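Local coordinates for protein endonuclease V isoform X2 (Ciona intestinalis, PDB 6OZI) that probably cleaves inosine-containing nucleic acid, RNA above all, in a metal-ion-dependent hydrolysis one nucleotide 3' to the deaminated base, at residues L147-I150 and K156-E159; S162-L167 and E197-V202. The protein carries 1 engineered substitution. One frame throughout, in Å; residues are numbered along the deposited sequence.

Contact 1: residues L147-I150 and K156-E159. With nucleotides of chain C.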
loop_
_atom_site.group_PDB
_atom_site.type_symbol
_atom_site.label_atom_id
_atom_site.label_comp_id
_atom_site.label_asym_id
_atom_site.label_seq_id
_atom_site.Cartn_x
_atom_site.Cartn_y
_atom_site.Cartn_z
ATOM N N LEU A 147 -10.447 -1.271 17.569
ATOM C CA LEU A 147 -11.346 -1.232 18.707
ATOM C C LEU A 147 -11.339 0.159 19.323
ATOM O O LEU A 147 -10.275 0.716 19.601
ATOM C CB LEU A 147 -10.928 -2.269 19.745
ATOM C CG LEU A 147 -11.835 -2.414 20.958
ATOM C CD1 LEU A 147 -13.123 -3.072 20.537
ATOM C CD2 LEU A 147 -11.140 -3.236 22.012
ATOM N N ILE A 148 -12.519 0.720 19.531
ATOM C CA ILE A 148 -12.599 1.956 20.291
ATOM C C ILE A 148 -12.584 1.613 21.776
ATOM O O ILE A 148 -13.213 0.638 22.213
ATOM C CB ILE A 148 -13.845 2.772 19.898
ATOM C CG1 ILE A 148 -13.733 4.188 20.477
ATOM C CG2 ILE A 148 -15.142 2.079 20.357
ATOM C CD1 ILE A 148 -14.679 5.176 19.874
ATOM N N GLU A 149 -11.813 2.383 22.545
ATOM C CA GLU A 149 -11.770 2.245 23.995
ATOM C C GLU A 149 -12.815 3.158 24.616
ATOM O O GLU A 149 -12.915 4.332 24.252
ATOM C CB GLU A 149 -10.387 2.588 24.560
ATOM C CG GLU A 149 -9.316 1.519 24.368
ATOM C CD GLU A 149 -8.352 1.436 25.545
ATOM O OE1 GLU A 149 -8.529 2.175 26.538
ATOM O OE2 GLU A 149 -7.416 0.616 25.494
ATOM N N ILE A 150 -13.596 2.619 25.543
ATOM C CA ILE A 150 -14.576 3.430 26.256
ATOM C C ILE A 150 -14.400 3.237 27.756
ATOM O O ILE A 150 -15.028 2.338 28.333
ATOM C CB ILE A 150 -16.011 3.085 25.828
ATOM C CG1 ILE A 150 -16.117 3.021 24.306
ATOM C CG2 ILE A 150 -16.978 4.138 26.357
ATOM C CD1 ILE A 150 -17.507 2.713 23.813
ATOM N N LYS A 156 -11.776 -1.840 27.510
ATOM C CA LYS A 156 -10.347 -1.597 27.389
ATOM C C LYS A 156 -9.755 -2.528 26.342
ATOM O O LYS A 156 -10.044 -3.727 26.325
ATOM C CB LYS A 156 -9.645 -1.786 28.734
ATOM C CG LYS A 156 -8.178 -1.427 28.730
ATOM C CD LYS A 156 -7.662 -1.207 30.146
ATOM C CE LYS A 156 -6.134 -1.233 30.191
ATOM N NZ LYS A 156 -5.503 -0.357 29.165
ATOM N N LYS A 157 -8.906 -1.959 25.486
ATOM C CA LYS A 157 -8.408 -2.664 24.311
ATOM C C LYS A 157 -7.595 -3.900 24.699
ATOM O O LYS A 157 -7.849 -5.003 24.200
ATOM C CB LYS A 157 -7.589 -1.684 23.471
ATOM C CG LYS A 157 -7.250 -2.087 22.054
ATOM C CD LYS A 157 -6.967 -0.803 21.280
ATOM C CE LYS A 157 -6.381 -1.053 19.917
ATOM N NZ LYS A 157 -6.172 0.238 19.194
ATOM N N THR A 158 -6.615 -3.741 25.596
ATOM C CA THR A 158 -5.788 -4.888 25.976
ATOM C C THR A 158 -6.631 -6.025 26.553
ATOM O O THR A 158 -6.388 -7.205 26.256
ATOM C CB THR A 158 -4.701 -4.463 26.969
ATOM O OG1 THR A 158 -5.302 -3.922 28.151
ATOM C CG2 THR A 158 -3.774 -3.425 26.350
ATOM N N GLU A 159 -7.641 -5.693 27.364
ATOM C CA GLU A 159 -8.464 -6.730 27.984
ATOM C C GLU A 159 -9.333 -7.448 26.954
ATOM O O GLU A 159 -9.454 -8.681 26.985
ATOM C CB GLU A 159 -9.316 -6.121 29.099
ATOM C CG GLU A 159 -8.472 -5.367 30.122
ATOM C CD GLU A 159 -9.280 -4.772 31.260
ATOM O OE1 GLU A 159 -10.498 -4.541 31.089
ATOM O OE2 GLU A 159 -8.685 -4.531 32.335
ATOM P P DC C 4 -5.875 5.316 21.909
ATOM O OP1 DC C 4 -5.118 4.415 22.802
ATOM O OP2 DC C 4 -5.423 5.521 20.512
ATOM O "O5'" DC C 4 -7.395 4.839 21.895
ATOM C "C5'" DC C 4 -7.873 4.006 20.865
ATOM C "C4'" DC C 4 -9.298 4.384 20.516
ATOM O "O4'" DC C 4 -10.061 4.549 21.742
ATOM C "C3'" DC C 4 -9.431 5.705 19.750
ATOM O "O3'" DC C 4 -10.456 5.608 18.783
ATOM C "C2'" DC C 4 -9.781 6.709 20.838
ATOM C "C1'" DC C 4 -10.609 5.856 21.786
ATOM N N1 DC C 4 -10.585 6.351 23.190
ATOM C C2 DC C 4 -11.706 7.018 23.691
ATOM O O2 DC C 4 -12.691 7.169 22.955
ATOM N N3 DC C 4 -11.681 7.482 24.969
ATOM C C4 DC C 4 -10.598 7.296 25.723
ATOM N N4 DC C 4 -10.621 7.763 26.977
ATOM C C5 DC C 4 -9.443 6.616 25.226
ATOM C C6 DC C 4 -9.478 6.171 23.966
HETATM O O HOH W 1 -8.170 1.678 18.291
#

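Contact 2: residues S162-L167 and E197-V202. With nucleotides of chain D.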
loop_
_atom_site.group_PDB
_atom_site.type_symbol
_atom_site.label_atom_id
_atom_site.label_comp_id
_atom_site.label_asym_id
_atom_site.label_seq_id
_atom_site.Cartn_x
_atom_site.Cartn_y
_atom_site.Cartn_z
ATOM N N SER A 162 -7.024 -9.707 24.838
ATOM C CA SER A 162 -6.574 -10.910 25.536
ATOM C C SER A 162 -7.723 -11.897 25.719
ATOM O O SER A 162 -7.536 -13.110 25.556
ATOM C CB SER A 162 -5.939 -10.553 26.882
ATOM O OG SER A 162 -6.914 -10.151 27.822
ATOM N N GLN A 163 -8.922 -11.395 26.039
ATOM C CA GLN A 163 -10.093 -12.265 26.123
ATOM C C GLN A 163 -10.361 -12.953 24.789
ATOM O O GLN A 163 -10.754 -14.127 24.753
ATOM C CB GLN A 163 -11.319 -11.473 26.584
ATOM C CG GLN A 163 -12.493 -12.363 26.976
ATOM C CD GLN A 163 -13.699 -11.594 27.512
ATOM O OE1 GLN A 163 -13.661 -10.374 27.664
ATOM N NE2 GLN A 163 -14.776 -12.319 27.803
ATOM N N PHE A 164 -10.186 -12.229 23.681
ATOM C CA PHE A 164 -10.421 -12.831 22.374
ATOM C C PHE A 164 -9.374 -13.886 22.039
ATOM O O PHE A 164 -9.696 -14.898 21.410
ATOM C CB PHE A 164 -10.447 -11.768 21.276
ATOM C CG PHE A 164 -10.832 -12.321 19.934
ATOM C CD1 PHE A 164 -12.164 -12.466 19.585
ATOM C CD2 PHE A 164 -9.857 -12.741 19.041
ATOM C CE1 PHE A 164 -12.522 -12.998 18.358
ATOM C CE2 PHE A 164 -10.203 -13.273 17.811
ATOM C CZ PHE A 164 -11.539 -13.403 17.466
ATOM N N LYS A 165 -8.113 -13.665 22.425
ATOM C CA LYS A 165 -7.097 -14.687 22.172
ATOM C C LYS A 165 -7.351 -15.934 23.009
ATOM O O LYS A 165 -7.212 -17.066 22.514
ATOM C CB LYS A 165 -5.699 -14.128 22.444
ATOM C CG LYS A 165 -5.249 -13.096 21.426
ATOM C CD LYS A 165 -3.894 -12.516 21.793
ATOM C CE LYS A 165 -3.464 -11.482 20.770
ATOM N NZ LYS A 165 -2.276 -10.712 21.220
ATOM N N ARG A 166 -7.733 -15.748 24.279
ATOM C CA ARG A 166 -8.138 -16.886 25.101
ATOM C C ARG A 166 -9.309 -17.619 24.463
ATOM O O ARG A 166 -9.376 -18.851 24.504
ATOM C CB ARG A 166 -8.502 -16.423 26.513
ATOM C CG ARG A 166 -7.324 -15.887 27.322
ATOM C CD ARG A 166 -7.635 -15.789 28.817
ATOM N NE ARG A 166 -8.774 -14.906 29.086
ATOM C CZ ARG A 166 -8.693 -13.581 29.200
ATOM N NH1 ARG A 166 -7.525 -12.965 29.062
ATOM N NH2 ARG A 166 -9.783 -12.870 29.448
ATOM N N LEU A 167 -10.231 -16.876 23.844
ATOM C CA LEU A 167 -11.325 -17.514 23.124
ATOM C C LEU A 167 -10.808 -18.323 21.946
ATOM O O LEU A 167 -11.240 -19.461 21.727
ATOM C CB LEU A 167 -12.324 -16.464 22.634
ATOM C CG LEU A 167 -13.442 -16.993 21.728
ATOM C CD1 LEU A 167 -14.422 -17.898 22.495
ATOM C CD2 LEU A 167 -14.146 -15.858 21.048
ATOM N N GLU A 197 -6.062 -13.501 11.764
ATOM C CA GLU A 197 -6.119 -13.589 13.217
ATOM C C GLU A 197 -6.633 -12.327 13.888
ATOM O O GLU A 197 -6.998 -12.387 15.070
ATOM C CB GLU A 197 -4.735 -13.914 13.803
ATOM C CG GLU A 197 -4.220 -15.302 13.476
ATOM C CD GLU A 197 -2.884 -15.585 14.129
ATOM O OE1 GLU A 197 -2.675 -15.150 15.282
ATOM O OE2 GLU A 197 -2.035 -16.238 13.489
ATOM N N LYS A 198 -6.668 -11.197 13.183
ATOM C CA LYS A 198 -7.088 -9.936 13.771
ATOM C C LYS A 198 -8.599 -9.780 13.640
ATOM O O LYS A 198 -9.111 -9.727 12.513
ATOM C CB LYS A 198 -6.369 -8.779 13.097
ATOM C CG LYS A 198 -6.351 -7.490 13.886
ATOM C CD LYS A 198 -5.380 -6.487 13.258
ATOM C CE LYS A 198 -5.507 -5.102 13.888
ATOM N NZ LYS A 198 -4.987 -5.066 15.289
ATOM N N PRO A 199 -9.342 -9.686 14.736
ATOM C CA PRO A 199 -10.797 -9.568 14.624
ATOM C C PRO A 199 -11.209 -8.207 14.084
ATOM O O PRO A 199 -10.445 -7.236 14.111
ATOM C CB PRO A 199 -11.277 -9.759 16.064
ATOM C CG PRO A 199 -10.112 -9.305 16.899
ATOM C CD PRO A 199 -8.884 -9.703 16.136
ATOM N N ILE A 200 -12.433 -8.156 13.558
ATOM C CA ILE A 200 -13.107 -6.894 13.284
ATOM C C ILE A 200 -14.296 -6.808 14.229
ATOM O O ILE A 200 -14.716 -7.800 14.826
ATOM C CB ILE A 200 -13.554 -6.737 11.812
ATOM C CG1 ILE A 200 -14.600 -7.795 11.448
ATOM C CG2 ILE A 200 -12.350 -6.782 10.867
ATOM C CD1 ILE A 200 -15.046 -7.744 10.009
ATOM N N PHE A 201 -14.845 -5.606 14.369
ATOM C CA PHE A 201 -15.812 -5.330 15.426
ATOM C C PHE A 201 -17.125 -4.873 14.810
ATOM O O PHE A 201 -17.209 -3.783 14.237
ATOM C CB PHE A 201 -15.235 -4.312 16.399
ATOM C CG PHE A 201 -13.855 -4.670 16.851
ATOM C CD1 PHE A 201 -13.664 -5.624 17.841
ATOM C CD2 PHE A 201 -12.741 -4.101 16.243
ATOM C CE1 PHE A 201 -12.394 -5.971 18.244
ATOM C CE2 PHE A 201 -11.461 -4.458 16.637
ATOM C CZ PHE A 201 -11.286 -5.396 17.635
ATOM N N VAL A 202 -18.145 -5.713 14.937
ATOM C CA VAL A 202 -19.444 -5.489 14.322
ATOM C C VAL A 202 -20.401 -5.012 15.398
ATOM O O VAL A 202 -20.515 -5.634 16.457
ATOM C CB VAL A 202 -19.964 -6.777 13.661
ATOM C CG1 VAL A 202 -21.354 -6.553 13.047
ATOM C CG2 VAL A 202 -18.977 -7.271 12.631
ATOM P P DG D 13 -4.349 -10.296 10.011
ATOM O OP1 DG D 13 -4.596 -11.221 11.135
ATOM O OP2 DG D 13 -5.373 -9.318 9.591
ATOM O "O5'" DG D 13 -3.048 -9.461 10.362
ATOM C "C5'" DG D 13 -1.914 -10.105 10.896
ATOM C "C4'" DG D 13 -0.824 -9.090 11.130
ATOM O "O4'" DG D 13 -0.540 -8.401 9.893
ATOM C "C3'" DG D 13 -1.205 -7.995 12.126
ATOM O "O3'" DG D 13 -0.485 -8.159 13.319
ATOM C "C2'" DG D 13 -0.833 -6.681 11.431
ATOM C "C1'" DG D 13 -0.038 -7.143 10.222
ATOM N N9 DG D 13 -0.180 -6.240 9.094
ATOM C C8 DG D 13 -1.284 -6.051 8.296
ATOM N N7 DG D 13 -1.108 -5.133 7.379
ATOM C C5 DG D 13 0.192 -4.689 7.597
ATOM C C6 DG D 13 0.948 -3.698 6.928
ATOM O O6 DG D 13 0.612 -2.991 5.965
ATOM N N1 DG D 13 2.222 -3.565 7.479
ATOM C C2 DG D 13 2.698 -4.293 8.543
ATOM N N2 DG D 13 3.948 -4.029 8.940
ATOM N N3 DG D 13 1.999 -5.214 9.178
ATOM C C4 DG D 13 0.763 -5.357 8.655
ATOM P P DC D 14 -0.753 -7.163 14.548
ATOM O OP1 DC D 14 -0.298 -7.891 15.754
ATOM O OP2 DC D 14 -2.119 -6.589 14.442
ATOM O "O5'" DC D 14 0.228 -5.946 14.283
ATOM C "C5'" DC D 14 1.590 -6.068 14.591
ATOM C "C4'" DC D 14 2.298 -4.790 14.225
ATOM O "O4'" DC D 14 2.002 -4.484 12.856
ATOM C "C3'" DC D 14 1.824 -3.574 15.009
ATOM O "O3'" DC D 14 2.674 -3.357 16.123
ATOM C "C2'" DC D 14 1.919 -2.420 14.007
ATOM C "C1'" DC D 14 2.166 -3.107 12.665
ATOM N N1 DC D 14 1.245 -2.644 11.603
ATOM C C2 DC D 14 1.653 -1.595 10.797
ATOM O O2 DC D 14 2.768 -1.107 11.001
ATOM N N3 DC D 14 0.829 -1.149 9.819
ATOM C C4 DC D 14 -0.375 -1.714 9.659
ATOM N N4 DC D 14 -1.159 -1.240 8.682
ATOM C C5 DC D 14 -0.815 -2.796 10.484
ATOM C C6 DC D 14 0.021 -3.222 11.440
#

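Contact 1: residues L147-I150 and K156-E159
Leu-147 and Glu-149 reach across from the loop after strand 140-144 to the first turn of helix 157-169. The packed end of the contact is apolar: CD2 of buried Leu-147 lies 3.6 Å from CA of Lys-157, the two side chains running past one another and pointing opposite ways. Beside it the carboxylate of Glu-149 receives the backbone N-H of Lys-157, N to OE2 3.0 Å, the N-H coming from above the carboxylate plane, 64° out of it. Lys-157 is the first helical residue after the N-cap Lys-156, and the negative charge is probably favoured at this positive end of the helix. In this RNase H-like endonuclease V fold the same loop also touches the DNA: the backbone N of Glu-149 donates to the sugar O4' of DC4 of chain C at 2.9 Å, and CG1 of Ile-148 rests on its C1' at 3.8 Å. Near that sugar a water accepts from NZ of Lys-157 at 2.6 Å and donates to O of Leu-147; chi1 of -166° and an extended chain bring the amine there. The loose side is at exposed Lys-156, whose NZ stays 4.3 Å from OE2 of Glu-149, too far for a salt bridge.

Contact 2: residues S162-L167 and E197-V202
Phe-164 points from helix 157-169 toward Pro-199, just ahead of strand 200-206, and presents a ring face to it. From CB the side chain leaves with CG anti to the backbone N (chi1 -174°), which carries the ring off the helix toward the proline. The proline lies over the ring, offset toward its rim: CD2 meets CG of Pro-199 at 4.1 Å, CE2 touches both CB and CG, CE1 only grazes CB, and CZ at the tip comes nearest, 3.9 Å from CB. Pro-199 CB stands 4.1 Å from the ring centroid and 17° off the ring normal, a CH-pi contact. Leu-175, Ala-189 and Leu-191 also touch the phenylalanine. With an alanine here the proline would probably lose its aromatic cover, leaving a gap between the helix and the lead-in to strand 200-206. NZ of Lys-198 makes a weak bond to OP2 of DC14 of chain D. The helix thus packs on the lead-in to a strand of the mixed sheet of the RNase H-like fold, where two consecutive main-chain N-H groups hold one phosphate oxygen, OP1 of DG13 of chain D, 2.8 Å from Glu-197 N and 2.9 Å from Lys-198 N.

Both contacts use helix 157-169, contact 1 at its first turn and contact 2 further along, and their centres lie about 11 Å apart. Contact 1 is a surface contact of mixed chemistry, with one buried leucine beside a charged hydrogen bond and a water bridge, joining the helix start to the preceding loop. Contact 2 is buried and apolar across the chain, setting the helix against the lead-in to strand 200-206 in the central sheet. They meet where N of Leu-147 packs against CE2 of Phe-201, 3.5 Å away. Each also borders DNA, but differently: 147-150 engages a sugar of chain C, whereas 197-202 engages phosphates of chain D. The helix thus packs on two segments that each also touch DNA.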